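Local coordinates for protein phosphodiesterase (Trypanosoma brucei brucei, PDB 5H2Q) that is a member of the cyclic nucleotide phosphodiesterase family, an all-helical protein of the HD superfamily with bound zinc and magnesium ions, at residues 101-113 against 311-323. Sequence-based numbering, arbitrary orientation.
Sequences YTFLYRGNVYEKL and DACLQGMQWTVDR
M317 lays its terminal methyl on F103: CE stands 3.5 Å from the ring centroid, only 8° off the normal, a CH-pi contact over the face. A bend at the last torsion (chi3 73°) turns CE onto the ring while SD stands obliquely above it, toward the rim, completing a Met-aromatic contact, and SD also touches V109 CG2 at 3.7 Å. W319 meets the same ring at its edge, W319 CZ2 lying near the F103 plane 3.7 Å from F103 CD1; the two aromatic planes are inclined at 47°, neither stacked nor T-shaped. T320 CG2 adds an oblique touch at F103 CE1, while its OG1 bonds back to M317 O. A240 of helix 227-242 also touches F103; F103, M317 and T320 are buried, W319 partly exposed. The backbones come closest where two glycines face each other, the CA atoms of G107 and G316 4.3 Å apart. Each CA points a C-H at the other's carbonyl oxygen, and G107 CA also abuts the in-plane edge of W319 at CZ3 (3.5 Å). No direct hydrogen bond joins the segments. The solvent side runs along three waters, from R106 past the glycines to K112: one links R106 O to G316 O, a second G107 O to G316 N, a third K112 NZ to C313 O. K112 CE rests 3.7 Å from C313 SG. Behind the waters, V109 CG2 against L314 CD2 is buried apolar packing. The F103 side chain is about 12 Å from the bound zinc ion, and the contact supplies none of its ligands. It joins the C-terminal end of helix 90-105 and the turn after it to the linker between helices 290-312 and 318-334 and the first turn of the latter, packing helix ends and connecting turns within the all-helical phosphodiesterase fold.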
loop_
_atom_site.group_PDB
_atom_site.type_symbol
_atom_site.label_atom_id
_atom_site.label_comp_id
_atom_site.label_asym_id
_atom_site.label_seq_id
_atom_site.Cartn_x
_atom_site.Cartn_y
_atom_site.Cartn_z
ATOM N N TYR A 101 4.617 8.682 0.739
ATOM C CA TYR A 101 4.893 10.116 0.707
ATOM C C TYR A 101 6.144 10.426 1.590
ATOM O O TYR A 101 7.041 11.154 1.149
ATOM C CB TYR A 101 3.692 10.908 1.232
ATOM C CG TYR A 101 3.904 12.397 1.073
ATOM C CD1 TYR A 101 4.614 13.127 2.024
ATOM C CD2 TYR A 101 3.409 13.072 -0.037
ATOM C CE1 TYR A 101 4.851 14.492 1.857
ATOM C CE2 TYR A 101 3.647 14.433 -0.222
ATOM C CZ TYR A 101 4.353 15.142 0.735
ATOM O OH TYR A 101 4.529 16.499 0.580
ATOM N N THR A 102 6.219 9.833 2.793
ATOM C CA THR A 102 7.392 10.056 3.649
ATOM C C THR A 102 8.653 9.508 3.038
ATOM O O THR A 102 9.708 10.126 3.225
ATOM C CB THR A 102 7.217 9.555 5.082
ATOM O OG1 THR A 102 7.239 8.132 5.090
ATOM C CG2 THR A 102 5.944 10.101 5.775
ATOM N N PHE A 103 8.581 8.339 2.362
ATOM C CA PHE A 103 9.788 7.778 1.724
ATOM C C PHE A 103 10.268 8.706 0.649
ATOM O O PHE A 103 11.451 8.954 0.546
ATOM C CB PHE A 103 9.537 6.391 1.139
ATOM C CG PHE A 103 9.155 5.315 2.131
ATOM C CD1 PHE A 103 9.433 5.461 3.493
ATOM C CD2 PHE A 103 8.529 4.148 1.704
ATOM C CE1 PHE A 103 9.102 4.447 4.409
ATOM C CE2 PHE A 103 8.201 3.139 2.621
ATOM C CZ PHE A 103 8.474 3.303 3.962
ATOM N N LEU A 104 9.334 9.265 -0.143
ATOM C CA LEU A 104 9.711 10.190 -1.201
ATOM C C LEU A 104 10.270 11.496 -0.689
ATOM O O LEU A 104 11.320 11.907 -1.181
ATOM C CB LEU A 104 8.484 10.488 -2.113
ATOM C CG LEU A 104 7.955 9.325 -2.947
ATOM C CD1 LEU A 104 6.612 9.684 -3.616
ATOM C CD2 LEU A 104 8.979 8.902 -3.999
ATOM N N TYR A 105 9.590 12.157 0.270
ATOM C CA TYR A 105 9.925 13.550 0.642
ATOM C C TYR A 105 10.606 13.765 1.994
ATOM O O TYR A 105 11.009 14.900 2.294
ATOM C CB TYR A 105 8.673 14.420 0.514
ATOM C CG TYR A 105 8.143 14.390 -0.911
ATOM C CD1 TYR A 105 8.868 14.955 -1.963
ATOM C CD2 TYR A 105 6.989 13.685 -1.228
ATOM C CE1 TYR A 105 8.423 14.866 -3.282
ATOM C CE2 TYR A 105 6.529 13.593 -2.545
ATOM C CZ TYR A 105 7.246 14.194 -3.568
ATOM O OH TYR A 105 6.788 14.120 -4.858
ATOM N N ARG A 106 10.758 12.704 2.800
ATOM C CA ARG A 106 11.506 12.759 4.051
ATOM C C ARG A 106 12.737 11.862 3.830
ATOM O O ARG A 106 13.805 12.171 4.343
ATOM C CB ARG A 106 10.683 12.290 5.264
ATOM C CG ARG A 106 9.387 13.064 5.506
ATOM C CD ARG A 106 9.652 14.442 6.057
ATOM N NE ARG A 106 8.432 15.061 6.567
ATOM C CZ ARG A 106 8.411 16.178 7.279
ATOM N NH1 ARG A 106 9.543 16.803 7.581
ATOM N NH2 ARG A 106 7.255 16.681 7.700
ATOM N N GLY A 107 12.569 10.769 3.072
ATOM C CA GLY A 107 13.640 9.840 2.710
ATOM C C GLY A 107 14.436 10.206 1.476
ATOM O O GLY A 107 15.361 9.478 1.105
ATOM N N ASN A 108 14.061 11.341 0.790
ATOM C CA ASN A 108 14.696 11.869 -0.430
ATOM C C ASN A 108 14.622 10.955 -1.653
ATOM O O ASN A 108 15.359 11.178 -2.614
ATOM C CB ASN A 108 16.169 12.273 -0.167
ATOM C CG ASN A 108 16.362 13.236 0.975
ATOM O OD1 ASN A 108 15.539 14.113 1.228
ATOM N ND2 ASN A 108 17.460 13.080 1.690
ATOM N N VAL A 109 13.706 9.952 -1.673
ATOM C CA VAL A 109 13.601 9.091 -2.837
ATOM C C VAL A 109 12.996 9.848 -4.033
ATOM O O VAL A 109 13.121 9.390 -5.171
ATOM C CB VAL A 109 12.900 7.726 -2.545
ATOM C CG1 VAL A 109 12.985 6.812 -3.760
ATOM C CG2 VAL A 109 13.554 7.039 -1.351
ATOM N N TYR A 110 12.429 11.056 -3.799
ATOM C CA TYR A 110 11.921 11.847 -4.928
ATOM C C TYR A 110 13.058 12.142 -5.948
ATOM O O TYR A 110 12.764 12.318 -7.125
ATOM C CB TYR A 110 11.271 13.170 -4.452
ATOM C CG TYR A 110 12.264 14.212 -3.997
ATOM C CD1 TYR A 110 12.800 15.136 -4.895
ATOM C CD2 TYR A 110 12.685 14.269 -2.673
ATOM C CE1 TYR A 110 13.759 16.069 -4.488
ATOM C CE2 TYR A 110 13.658 15.178 -2.262
ATOM C CZ TYR A 110 14.183 16.086 -3.169
ATOM O OH TYR A 110 15.103 17.016 -2.719
ATOM N N GLU A 111 14.334 12.215 -5.485
ATOM C CA GLU A 111 15.465 12.448 -6.401
ATOM C C GLU A 111 15.677 11.305 -7.396
ATOM O O GLU A 111 16.271 11.523 -8.459
ATOM C CB GLU A 111 16.768 12.639 -5.611
ATOM C CG GLU A 111 16.695 13.767 -4.591
ATOM C CD GLU A 111 18.038 14.102 -3.983
ATOM O OE1 GLU A 111 18.811 13.153 -3.716
ATOM O OE2 GLU A 111 18.342 15.309 -3.819
ATOM N N LYS A 112 15.195 10.088 -7.039
ATOM C CA LYS A 112 15.366 8.888 -7.862
ATOM C C LYS A 112 14.231 8.670 -8.867
ATOM O O LYS A 112 14.287 7.709 -9.639
ATOM C CB LYS A 112 15.465 7.640 -6.962
ATOM C CG LYS A 112 16.333 7.755 -5.686
ATOM C CD LYS A 112 17.805 8.001 -5.988
ATOM C CE LYS A 112 18.619 7.946 -4.726
ATOM N NZ LYS A 112 19.962 8.538 -4.928
ATOM N N LEU A 113 13.181 9.522 -8.830
ATOM C CA LEU A 113 12.012 9.390 -9.689
ATOM C C LEU A 113 11.621 10.725 -10.255
ATOM O O LEU A 113 11.888 11.742 -9.632
ATOM C CB LEU A 113 10.814 8.868 -8.843
ATOM C CG LEU A 113 10.922 7.433 -8.287
ATOM C CD1 LEU A 113 9.693 7.102 -7.441
ATOM C CD2 LEU A 113 11.112 6.405 -9.436
ATOM N N ASP A 311 21.157 0.199 1.867
ATOM C CA ASP A 311 22.574 0.037 1.543
ATOM C C ASP A 311 22.895 0.169 0.051
ATOM O O ASP A 311 23.952 0.713 -0.271
ATOM C CB ASP A 311 23.130 -1.293 2.110
ATOM C CG ASP A 311 23.097 -1.416 3.628
ATOM O OD1 ASP A 311 22.792 -0.412 4.301
ATOM O OD2 ASP A 311 23.340 -2.531 4.138
ATOM N N ALA A 312 22.012 -0.296 -0.856
ATOM C CA ALA A 312 22.294 -0.208 -2.291
ATOM C C ALA A 312 22.078 1.174 -2.913
ATOM O O ALA A 312 22.706 1.485 -3.934
ATOM C CB ALA A 312 21.489 -1.238 -3.060
ATOM N N CYS A 313 21.144 1.975 -2.354
ATOM C CA CYS A 313 20.776 3.235 -2.997
ATOM C C CYS A 313 20.006 4.204 -2.118
ATOM O O CYS A 313 20.228 5.400 -2.244
ATOM C CB CYS A 313 19.999 2.924 -4.279
ATOM S SG CYS A 313 19.524 4.374 -5.255
ATOM N N LEU A 314 19.082 3.722 -1.266
ATOM C CA LEU A 314 18.172 4.591 -0.502
ATOM C C LEU A 314 18.655 4.989 0.891
ATOM O O LEU A 314 17.935 4.817 1.875
ATOM C CB LEU A 314 16.766 3.939 -0.446
ATOM C CG LEU A 314 16.178 3.509 -1.798
ATOM C CD1 LEU A 314 14.763 2.967 -1.639
ATOM C CD2 LEU A 314 16.171 4.663 -2.817
ATOM N N GLN A 315 19.841 5.645 0.957
ATOM C CA GLN A 315 20.472 6.100 2.193
ATOM C C GLN A 315 19.575 6.950 3.060
ATOM O O GLN A 315 19.674 6.868 4.279
ATOM C CB GLN A 315 21.811 6.847 1.910
ATOM C CG GLN A 315 22.840 6.046 1.107
ATOM C CD GLN A 315 23.632 5.087 1.965
ATOM O OE1 GLN A 315 24.694 5.423 2.505
ATOM N NE2 GLN A 315 23.152 3.857 2.080
ATOM N N GLY A 316 18.693 7.751 2.443
ATOM C CA GLY A 316 17.763 8.603 3.178
ATOM C C GLY A 316 16.673 7.876 3.940
ATOM O O GLY A 316 16.039 8.476 4.811
ATOM N N MET A 317 16.465 6.568 3.631
ATOM C CA MET A 317 15.468 5.711 4.293
ATOM C C MET A 317 16.090 4.859 5.427
ATOM O O MET A 317 15.461 3.910 5.885
ATOM C CB MET A 317 14.736 4.826 3.269
ATOM C CG MET A 317 13.548 5.517 2.591
ATOM S SD MET A 317 12.913 4.508 1.251
ATOM C CE MET A 317 12.053 3.153 2.242
ATOM N N GLN A 318 17.286 5.240 5.931
ATOM C CA GLN A 318 17.972 4.524 7.025
ATOM C C GLN A 318 17.108 4.355 8.302
ATOM O O GLN A 318 17.231 3.330 8.975
ATOM C CB GLN A 318 19.332 5.212 7.330
ATOM C CG GLN A 318 20.160 4.613 8.494
ATOM C CD GLN A 318 20.529 3.156 8.299
ATOM O OE1 GLN A 318 21.005 2.739 7.234
ATOM N NE2 GLN A 318 20.334 2.354 9.333
ATOM N N TRP A 319 16.197 5.322 8.606
ATOM C CA TRP A 319 15.320 5.266 9.780
ATOM C C TRP A 319 14.428 4.009 9.793
ATOM O O TRP A 319 14.006 3.575 10.881
ATOM C CB TRP A 319 14.462 6.544 9.913
ATOM C CG TRP A 319 13.144 6.494 9.169
ATOM C CD1 TRP A 319 11.995 5.886 9.583
ATOM C CD2 TRP A 319 12.855 7.066 7.881
ATOM N NE1 TRP A 319 11.013 6.020 8.625
ATOM C CE2 TRP A 319 11.504 6.766 7.585
ATOM C CE3 TRP A 319 13.603 7.818 6.953
ATOM C CZ2 TRP A 319 10.883 7.195 6.400
ATOM C CZ3 TRP A 319 12.989 8.235 5.774
ATOM C CH2 TRP A 319 11.650 7.910 5.499
ATOM N N THR A 320 14.071 3.503 8.586
ATOM C CA THR A 320 13.194 2.322 8.422
ATOM C C THR A 320 13.894 1.101 9.041
ATOM O O THR A 320 13.267 0.348 9.784
ATOM C CB THR A 320 12.781 2.072 6.960
ATOM O OG1 THR A 320 13.913 1.792 6.154
ATOM C CG2 THR A 320 11.933 3.195 6.359
ATOM N N VAL A 321 15.211 0.967 8.780
ATOM C CA VAL A 321 16.081 -0.082 9.343
ATOM C C VAL A 321 16.110 0.050 10.890
ATOM O O VAL A 321 15.856 -0.935 11.598
ATOM C CB VAL A 321 17.509 -0.029 8.723
ATOM C CG1 VAL A 321 18.464 -0.998 9.423
ATOM C CG2 VAL A 321 17.478 -0.296 7.220
ATOM N N ASP A 322 16.377 1.269 11.406
ATOM C CA ASP A 322 16.460 1.544 12.844
ATOM C C ASP A 322 15.177 1.226 13.614
ATOM O O ASP A 322 15.248 0.626 14.692
ATOM C CB ASP A 322 16.886 3.010 13.117
ATOM C CG ASP A 322 18.177 3.499 12.469
ATOM O OD1 ASP A 322 18.953 2.658 11.964
ATOM O OD2 ASP A 322 18.403 4.730 12.458
ATOM N N ARG A 323 14.010 1.676 13.101
ATOM C CA ARG A 323 12.741 1.456 13.790
ATOM C C ARG A 323 12.311 0.001 13.790
ATOM O O ARG A 323 11.715 -0.433 14.768
ATOM C CB ARG A 323 11.640 2.347 13.244
ATOM C CG ARG A 323 10.913 3.081 14.357
ATOM C CD ARG A 323 11.572 4.423 14.635
ATOM N NE ARG A 323 10.628 5.531 14.525
ATOM C CZ ARG A 323 10.084 5.955 13.387
ATOM N NH1 ARG A 323 10.367 5.350 12.239
ATOM N NH2 ARG A 323 9.233 6.966 13.390
HETATM O O HOH W 1 16.263 11.367 5.605
HETATM O O HOH W 2 17.314 7.898 -0.231
HETATM O O HOH W 3 21.422 7.757 -2.685
#